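Local structure of TRAP dicarboxylate transporter, DctP subunit (Anaerococcus prevoti, 4N91) at residues Lys59-Tyr64 / Asp258-Glu264; Ile108-Leu114 / Phe324-Gln329; His123-Asp127 / Tyr331-Tyr335. The protein binds D-glucuronate, in both its alpha and beta forms, probably as the extracytoplasmic solute-binding component of a TRAP-type transporter. All coordinates share one frame; numbering follows the deposited sequence.

Contact 1 (Lys59-Tyr64 / Asp258-Glu264); sequences KLGDKY and DRKVFDE
Tyr64 and Lys63 close on the same carboxylate oxygen, OD2 of Asp258. The phenol OH of Tyr64 donates to Asp258 OD2 over a very short 2.5 Å, with the carboxylate turned 82° from the ring. Lys63, its chain stretched straight beyond CG, brings NZ to 2.8 Å from Asp258 OD2 on the syn side, making a salt bridge. With an alanine here instead of Asp258, the Lys63 ammonium would probably lose its mate and the Tyr64 hydroxyl its acceptor. The Tyr64 ring is sandwiched: CG of Lys63 lies over one face near the rim, while Phe262 points its CE2 edge at the centre of the opposite face in a T-shaped pair, centroids 5.2 Å apart. Beside it Leu60 meets Val261 tip to tip, CD2 of Leu60 lying 3.8 Å from Val261 CB. Tyr64, Asp258, Val261 and Phe262 make the buried, closely packed part; the lysines lie on the solvent side. Lys59, bent at chi2 and chi3, still presses CE 3.5 Å from Val261 CG2, but its NZ is loosely held, in a salt bridge to Glu264 OE1 whose hydrogen bond is weak (3.3 Å); Tyr55 OH also bonds that oxygen. The contact joins the end of helix 44-60 and the start of strand 64-69 to the first turns of helix 256-290, with Phe52 and Val56 against Phe262 and strand 31-36 against Tyr64.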
# COMPACT_ATOMS: atom_id res chain seq x y z
N LYS A 59 -7.45 -24.69 12.66
CA LYS A 59 -7.41 -25.91 11.86
C LYS A 59 -6.15 -26.74 12.12
O LYS A 59 -6.17 -27.96 12.00
CB LYS A 59 -7.50 -25.60 10.36
CG LYS A 59 -8.64 -24.66 9.96
CD LYS A 59 -9.66 -25.31 9.05
CE LYS A 59 -9.02 -25.82 7.76
NZ LYS A 59 -10.00 -26.22 6.70
N LEU A 60 -5.07 -26.06 12.49
CA LEU A 60 -3.73 -26.64 12.54
C LEU A 60 -2.92 -26.10 13.73
O LEU A 60 -1.69 -25.98 13.64
CB LEU A 60 -3.00 -26.24 11.26
CG LEU A 60 -2.92 -27.14 10.04
CD1 LEU A 60 -4.18 -27.90 9.76
CD2 LEU A 60 -2.53 -26.27 8.87
N GLY A 61 -3.58 -25.76 14.83
CA GLY A 61 -2.91 -25.09 15.93
C GLY A 61 -1.93 -25.96 16.71
O GLY A 61 -0.99 -25.45 17.34
N ASP A 62 -2.13 -27.27 16.68
CA ASP A 62 -1.18 -28.18 17.31
C ASP A 62 0.19 -28.08 16.63
O ASP A 62 1.20 -28.48 17.21
CB ASP A 62 -1.68 -29.63 17.24
CG ASP A 62 -2.85 -29.90 18.17
OD1 ASP A 62 -3.04 -29.12 19.13
OD2 ASP A 62 -3.57 -30.90 17.95
N LYS A 63 0.21 -27.56 15.40
CA LYS A 63 1.40 -27.64 14.56
C LYS A 63 2.08 -26.30 14.31
O LYS A 63 3.30 -26.23 14.17
CB LYS A 63 1.03 -28.25 13.21
CG LYS A 63 2.21 -28.61 12.35
CD LYS A 63 1.76 -29.43 11.14
CE LYS A 63 2.94 -29.81 10.25
NZ LYS A 63 2.48 -30.59 9.07
N TYR A 64 1.29 -25.24 14.20
CA TYR A 64 1.84 -23.93 13.91
C TYR A 64 1.44 -22.91 14.96
O TYR A 64 0.29 -22.87 15.40
CB TYR A 64 1.39 -23.44 12.53
CG TYR A 64 1.81 -24.31 11.37
CD1 TYR A 64 3.08 -24.21 10.82
CD2 TYR A 64 0.93 -25.23 10.81
CE1 TYR A 64 3.46 -25.01 9.75
CE2 TYR A 64 1.30 -26.03 9.75
CZ TYR A 64 2.57 -25.92 9.22
OH TYR A 64 2.94 -26.72 8.16
N ASP A 258 -1.58 -28.54 4.55
CA ASP A 258 -1.24 -27.32 5.28
C ASP A 258 -1.33 -26.10 4.36
O ASP A 258 -1.84 -25.05 4.76
CB ASP A 258 0.16 -27.41 5.86
CG ASP A 258 0.27 -28.48 6.93
OD1 ASP A 258 -0.68 -29.27 7.07
OD2 ASP A 258 1.30 -28.52 7.62
N ARG A 259 -0.82 -26.23 3.15
CA ARG A 259 -0.85 -25.16 2.16
C ARG A 259 -2.30 -24.75 1.89
O ARG A 259 -2.59 -23.57 1.73
CB ARG A 259 -0.20 -25.60 0.85
CG ARG A 259 -0.28 -24.57 -0.26
CD ARG A 259 0.46 -23.29 0.12
NE ARG A 259 0.36 -22.26 -0.91
CZ ARG A 259 1.12 -22.21 -2.01
NH1 ARG A 259 2.05 -23.13 -2.23
NH2 ARG A 259 0.94 -21.23 -2.89
N LYS A 260 -3.19 -25.72 1.82
CA LYS A 260 -4.59 -25.40 1.56
C LYS A 260 -5.17 -24.53 2.68
O LYS A 260 -5.90 -23.57 2.42
CB LYS A 260 -5.41 -26.68 1.36
CG LYS A 260 -5.14 -27.28 -0.00
CD LYS A 260 -5.69 -28.68 -0.12
CE LYS A 260 -5.67 -29.14 -1.57
NZ LYS A 260 -5.82 -30.61 -1.65
N VAL A 261 -4.79 -24.83 3.91
CA VAL A 261 -5.28 -24.06 5.05
C VAL A 261 -4.68 -22.66 5.05
O VAL A 261 -5.39 -21.67 5.25
CB VAL A 261 -4.99 -24.77 6.38
CG1 VAL A 261 -5.33 -23.85 7.55
CG2 VAL A 261 -5.79 -26.10 6.46
N PHE A 262 -3.37 -22.55 4.81
CA PHE A 262 -2.78 -21.21 4.72
C PHE A 262 -3.42 -20.39 3.61
O PHE A 262 -3.67 -19.19 3.79
CB PHE A 262 -1.26 -21.28 4.54
CG PHE A 262 -0.54 -21.41 5.83
CD1 PHE A 262 -0.12 -20.30 6.52
CD2 PHE A 262 -0.28 -22.66 6.37
CE1 PHE A 262 0.55 -20.43 7.70
CE2 PHE A 262 0.38 -22.78 7.56
CZ PHE A 262 0.79 -21.67 8.23
N ASP A 263 -3.69 -21.01 2.46
CA ASP A 263 -4.29 -20.30 1.34
C ASP A 263 -5.69 -19.77 1.72
O ASP A 263 -6.04 -18.63 1.41
CB ASP A 263 -4.36 -21.19 0.09
CG ASP A 263 -2.99 -21.43 -0.55
OD1 ASP A 263 -1.99 -20.82 -0.12
OD2 ASP A 263 -2.91 -22.24 -1.49
N GLU A 264 -6.47 -20.61 2.39
CA GLU A 264 -7.79 -20.21 2.87
C GLU A 264 -7.63 -19.06 3.85
O GLU A 264 -8.40 -18.08 3.84
CB GLU A 264 -8.50 -21.39 3.54
CG GLU A 264 -8.95 -22.49 2.59
CD GLU A 264 -9.38 -23.78 3.32
OE1 GLU A 264 -8.90 -24.04 4.45
OE2 GLU A 264 -10.21 -24.54 2.76

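Contact 2 (Ile108-Leu114 / Phe324-Gln329); sequences IFNLPYL and FYDAIQ
Ile328 projects from its helix as the main bump, and the loop 108-114 supplies the hollow. CD1 of Ile328 enters between Ile108 and Leu114, lying 3.9 Å from both Ile108 CG1 and Leu114 CD2, and comes within 4.3 Å of Phe109 CE1. Ile108 meets it tip to tip, whereas Leu114 runs across it at about a right angle. The Phe109 ring is backed by its own neighbour, Ile108 CG2 sitting over the ring centre. This is how helix 322-334, near the C-terminus in the periplasmic-binding-protein fold of this family 7 solute-binding protein, packs on the irregular segment between helices 96-99 and 118-125. A second bump comes from the loop: with CG anti to the backbone N (chi1 173°), Leu114 swings CD1 against the Tyr325 ring, 3.6 Å from Tyr325 CE1, the two side chains sliding past each other in opposite directions. Leu111 CD1 reaches the same ring at Tyr325 CD1. On the flank, Ile108 CG1 abuts Phe324 CB, although the Phe324 ring itself turns off toward Pro133 and Ile134 of helix 128-135. Where the greasy surface ends, a water receives a bond from Gln329 NE2 and donates to Leu114 O, while Gln329 OE1 accepts from Asn332.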
# COMPACT_ATOMS: atom_id res chain seq x y z
N ILE A 108 3.18 -1.58 -12.29
CA ILE A 108 1.85 -1.40 -12.87
C ILE A 108 0.85 -0.74 -11.91
O ILE A 108 0.14 0.20 -12.29
CB ILE A 108 1.29 -2.74 -13.44
CG1 ILE A 108 -0.07 -2.54 -14.12
CG2 ILE A 108 1.17 -3.82 -12.37
CD1 ILE A 108 -0.02 -1.70 -15.32
N PHE A 109 0.81 -1.21 -10.67
CA PHE A 109 -0.18 -0.68 -9.72
C PHE A 109 0.27 0.61 -9.02
O PHE A 109 -0.45 1.15 -8.19
CB PHE A 109 -0.56 -1.71 -8.66
CG PHE A 109 -1.06 -3.01 -9.22
CD1 PHE A 109 -2.04 -3.03 -10.19
CD2 PHE A 109 -0.54 -4.21 -8.77
CE1 PHE A 109 -2.49 -4.24 -10.69
CE2 PHE A 109 -0.99 -5.41 -9.28
CZ PHE A 109 -1.95 -5.42 -10.24
N ASN A 110 1.46 1.09 -9.35
CA ASN A 110 1.95 2.38 -8.84
C ASN A 110 1.70 3.55 -9.78
O ASN A 110 2.02 4.70 -9.45
CB ASN A 110 3.45 2.30 -8.53
CG ASN A 110 3.74 1.31 -7.42
OD1 ASN A 110 2.88 1.09 -6.56
ND2 ASN A 110 4.90 0.67 -7.47
N LEU A 111 1.10 3.29 -10.94
CA LEU A 111 0.82 4.35 -11.89
C LEU A 111 -0.24 5.30 -11.33
O LEU A 111 -1.25 4.87 -10.83
CB LEU A 111 0.31 3.76 -13.21
CG LEU A 111 1.32 2.91 -13.99
CD1 LEU A 111 0.67 2.29 -15.23
CD2 LEU A 111 2.52 3.75 -14.36
N PRO A 112 -0.00 6.62 -11.43
CA PRO A 112 -1.00 7.59 -11.00
C PRO A 112 -2.23 7.60 -11.89
O PRO A 112 -2.13 7.38 -13.12
CB PRO A 112 -0.27 8.93 -11.12
CG PRO A 112 1.16 8.60 -11.30
CD PRO A 112 1.22 7.26 -11.93
N TYR A 113 -3.39 7.82 -11.27
CA TYR A 113 -4.65 7.95 -11.97
C TYR A 113 -4.88 6.78 -12.90
O TYR A 113 -5.29 6.95 -14.05
CB TYR A 113 -4.70 9.29 -12.69
CG TYR A 113 -4.63 10.43 -11.71
CD1 TYR A 113 -5.68 10.68 -10.85
CD2 TYR A 113 -3.50 11.22 -11.61
CE1 TYR A 113 -5.61 11.70 -9.93
CE2 TYR A 113 -3.42 12.25 -10.71
CZ TYR A 113 -4.48 12.48 -9.86
OH TYR A 113 -4.40 13.50 -8.92
N LEU A 114 -4.63 5.60 -12.37
CA LEU A 114 -4.73 4.37 -13.14
C LEU A 114 -6.15 3.85 -13.09
O LEU A 114 -6.70 3.44 -14.12
CB LEU A 114 -3.76 3.33 -12.59
CG LEU A 114 -3.89 1.94 -13.18
CD1 LEU A 114 -3.54 1.99 -14.66
CD2 LEU A 114 -2.99 0.98 -12.41
N PHE A 324 -1.38 -5.86 -19.05
CA PHE A 324 -2.01 -5.63 -17.75
C PHE A 324 -2.78 -4.31 -17.78
O PHE A 324 -3.92 -4.22 -17.32
CB PHE A 324 -0.97 -5.61 -16.63
CG PHE A 324 -0.26 -6.92 -16.47
CD1 PHE A 324 -0.83 -7.95 -15.74
CD2 PHE A 324 0.96 -7.14 -17.08
CE1 PHE A 324 -0.18 -9.15 -15.59
CE2 PHE A 324 1.60 -8.35 -16.96
CZ PHE A 324 1.03 -9.36 -16.22
N TYR A 325 -2.13 -3.28 -18.32
CA TYR A 325 -2.79 -1.99 -18.50
C TYR A 325 -4.06 -2.11 -19.33
O TYR A 325 -5.08 -1.53 -18.96
CB TYR A 325 -1.81 -1.01 -19.14
CG TYR A 325 -2.29 0.42 -19.18
CD1 TYR A 325 -2.18 1.25 -18.07
CD2 TYR A 325 -2.80 0.95 -20.35
CE1 TYR A 325 -2.59 2.57 -18.13
CE2 TYR A 325 -3.22 2.28 -20.41
CZ TYR A 325 -3.11 3.07 -19.31
OH TYR A 325 -3.54 4.38 -19.42
N ASP A 326 -4.00 -2.87 -20.43
CA ASP A 326 -5.20 -3.10 -21.27
C ASP A 326 -6.33 -3.71 -20.47
O ASP A 326 -7.49 -3.31 -20.60
CB ASP A 326 -4.89 -4.02 -22.45
CG ASP A 326 -3.93 -3.42 -23.44
OD1 ASP A 326 -3.78 -2.18 -23.48
OD2 ASP A 326 -3.31 -4.20 -24.18
N ALA A 327 -6.00 -4.70 -19.65
CA ALA A 327 -6.99 -5.42 -18.88
C ALA A 327 -7.61 -4.49 -17.85
O ALA A 327 -8.81 -4.53 -17.60
CB ALA A 327 -6.37 -6.64 -18.22
N ILE A 328 -6.78 -3.65 -17.24
CA ILE A 328 -7.26 -2.67 -16.27
C ILE A 328 -8.23 -1.70 -16.93
O ILE A 328 -9.26 -1.34 -16.35
CB ILE A 328 -6.08 -1.93 -15.63
CG1 ILE A 328 -5.33 -2.89 -14.70
CG2 ILE A 328 -6.54 -0.69 -14.88
CD1 ILE A 328 -4.01 -2.37 -14.22
N GLN A 329 -7.93 -1.29 -18.16
CA GLN A 329 -8.84 -0.40 -18.86
C GLN A 329 -10.21 -1.01 -19.07
O GLN A 329 -11.22 -0.30 -19.04
CB GLN A 329 -8.26 0.06 -20.20
CG GLN A 329 -6.99 0.89 -20.06
CD GLN A 329 -7.09 2.01 -19.02
OE1 GLN A 329 -8.12 2.64 -18.86
NE2 GLN A 329 -6.00 2.24 -18.31
O HOH W 1 -6.05 4.44 -16.64

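Contact 3 (His123-Asp127 / Tyr331-Tyr335); sequences HVMDD and YNEEY
The last turn of helix 118-125 approaches the last turns of helix 322-334, the backbones coming nearest at Val124 and Tyr331, whose CA atoms are 6.8 Å apart. Tyr331 fills the space between them. Its ring has CB of His123 near CD1 and CE1, and on the CD2 side Val124 CG2 stands 3.6 Å from Tyr331 CD2. At the far end of the ring the hydroxyl donates to Asp127: Tyr331 OH lies 2.7 Å from Asp127 OD2, which it meets from above the carboxylate, 42° out of that plane. The Asp127 side chain trails away from its own amide (chi1 -172°), which sends OD2 to the tyrosine while OD1 caps the amide of Glu129 at the start of helix 128-135. A water donates to His123 O and, weakly, to Tyr331 OH. Tyr335, the first residue past its helix, lays its ring on the imidazole of His123 in an offset stack, centroids 4.1 Å apart and planes 11° from parallel; CG of Glu334 sits over the rim of the opposite face of the tyrosine. His123 ND1 is bonded to Glu119 O, one turn back in its own helix, which should fix the rotation of the imidazole and keep it flat against its partner. With one oxygen of Asp127 capping a helix and the other holding a phenol, its carboxylate is likely to remain ionised, tying the C-terminal helix to the helix 118-125/helix 128-135 corner.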
# COMPACT_ATOMS: atom_id res chain seq x y z
N HIS A 123 -11.91 -4.85 -8.34
CA HIS A 123 -12.13 -5.94 -9.28
C HIS A 123 -10.84 -6.35 -9.96
O HIS A 123 -10.62 -7.53 -10.20
CB HIS A 123 -13.19 -5.57 -10.31
CG HIS A 123 -14.58 -5.75 -9.81
ND1 HIS A 123 -15.29 -4.74 -9.18
CD2 HIS A 123 -15.39 -6.83 -9.81
CE1 HIS A 123 -16.48 -5.19 -8.84
NE2 HIS A 123 -16.57 -6.46 -9.20
N VAL A 124 -9.99 -5.37 -10.26
CA VAL A 124 -8.67 -5.66 -10.79
C VAL A 124 -7.84 -6.52 -9.84
O VAL A 124 -7.29 -7.53 -10.26
CB VAL A 124 -7.90 -4.36 -11.17
CG1 VAL A 124 -6.41 -4.62 -11.39
CG2 VAL A 124 -8.52 -3.76 -12.44
N MSE A 125 -7.79 -6.14 -8.56
CA MSE A 125 -6.94 -6.82 -7.59
C MSE A 125 -7.48 -8.22 -7.29
O MSE A 125 -6.73 -9.09 -6.82
CB MSE A 125 -6.85 -6.00 -6.29
CG MSE A 125 -6.22 -4.63 -6.47
SE MSE A 125 -4.50 -4.65 -7.41
CE MSE A 125 -3.49 -5.86 -6.21
N ASP A 126 -8.78 -8.43 -7.55
CA ASP A 126 -9.42 -9.72 -7.31
C ASP A 126 -9.39 -10.61 -8.57
O ASP A 126 -9.89 -11.72 -8.54
CB ASP A 126 -10.87 -9.53 -6.86
CG ASP A 126 -10.99 -9.12 -5.42
OD1 ASP A 126 -10.04 -9.35 -4.64
OD2 ASP A 126 -12.05 -8.57 -5.06
N ASP A 127 -8.82 -10.11 -9.66
CA ASP A 127 -8.75 -10.88 -10.90
C ASP A 127 -7.42 -11.64 -10.97
O ASP A 127 -6.37 -11.06 -11.19
CB ASP A 127 -8.89 -9.95 -12.10
CG ASP A 127 -9.01 -10.72 -13.44
OD1 ASP A 127 -8.58 -11.88 -13.53
OD2 ASP A 127 -9.53 -10.13 -14.41
N TYR A 331 -11.72 -2.99 -17.03
CA TYR A 331 -12.39 -2.83 -15.76
C TYR A 331 -12.78 -1.38 -15.54
O TYR A 331 -13.82 -1.10 -14.95
CB TYR A 331 -11.54 -3.34 -14.61
CG TYR A 331 -11.63 -4.83 -14.44
CD1 TYR A 331 -12.80 -5.42 -13.95
CD2 TYR A 331 -10.56 -5.65 -14.76
CE1 TYR A 331 -12.88 -6.77 -13.78
CE2 TYR A 331 -10.64 -7.00 -14.59
CZ TYR A 331 -11.81 -7.56 -14.10
OH TYR A 331 -11.88 -8.92 -13.94
N ASN A 332 -11.95 -0.44 -16.00
CA ASN A 332 -12.29 0.98 -15.86
C ASN A 332 -13.57 1.28 -16.62
O ASN A 332 -14.40 2.07 -16.19
CB ASN A 332 -11.15 1.88 -16.35
CG ASN A 332 -10.03 2.01 -15.34
OD1 ASN A 332 -10.22 1.79 -14.14
ND2 ASN A 332 -8.84 2.38 -15.82
N GLU A 333 -13.72 0.63 -17.77
CA GLU A 333 -14.91 0.82 -18.60
C GLU A 333 -16.17 0.21 -17.98
O GLU A 333 -17.26 0.78 -18.06
CB GLU A 333 -14.68 0.21 -19.99
CG GLU A 333 -13.67 0.97 -20.82
CD GLU A 333 -13.05 0.12 -21.92
OE1 GLU A 333 -13.73 -0.79 -22.43
OE2 GLU A 333 -11.87 0.37 -22.26
N GLU A 334 -16.00 -0.95 -17.37
CA GLU A 334 -17.10 -1.66 -16.71
C GLU A 334 -17.52 -0.97 -15.41
O GLU A 334 -18.69 -0.99 -15.04
CB GLU A 334 -16.68 -3.10 -16.45
CG GLU A 334 -17.75 -3.97 -15.81
CD GLU A 334 -17.36 -5.45 -15.75
OE1 GLU A 334 -16.23 -5.79 -16.20
OE2 GLU A 334 -18.18 -6.25 -15.25
N TYR A 335 -16.56 -0.36 -14.71
CA TYR A 335 -16.85 0.30 -13.43
C TYR A 335 -16.32 1.72 -13.42
O TYR A 335 -15.33 2.03 -12.75
CB TYR A 335 -16.24 -0.48 -12.28
CG TYR A 335 -16.72 -1.91 -12.21
CD1 TYR A 335 -17.94 -2.23 -11.63
CD2 TYR A 335 -15.96 -2.94 -12.75
CE1 TYR A 335 -18.38 -3.54 -11.58
CE2 TYR A 335 -16.39 -4.24 -12.69
CZ TYR A 335 -17.61 -4.54 -12.11
OH TYR A 335 -18.02 -5.85 -12.05
O HOH W 2 -12.50 -9.39 -10.59

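Overall arrangement
Contacts 2 and 3 are neighbours, centres 10 Å apart, and share helix 322-334: its middle packs on the loop 108-114, its end on helix 118-125. They touch through Asn332 ND2, probably hydrogen-bonded to Leu114 O, and through Phe109 and Ile328 against Val124. Contact 1 stands apart, its centre 34 Å from that of contact 2 and 31 Å from that of contact 3, joining helix 44-60 to helix 256-290. Along the chain the first segments come in the order 1, 2, 3 and the second segments likewise, so all three pairs cross. Together they tie two late helices to earlier parts of the chain. With the side chain of Phe109 about 13 Å from the bound alpha-D-glucuronate, contact 2 lies near the ligand but outside its pocket.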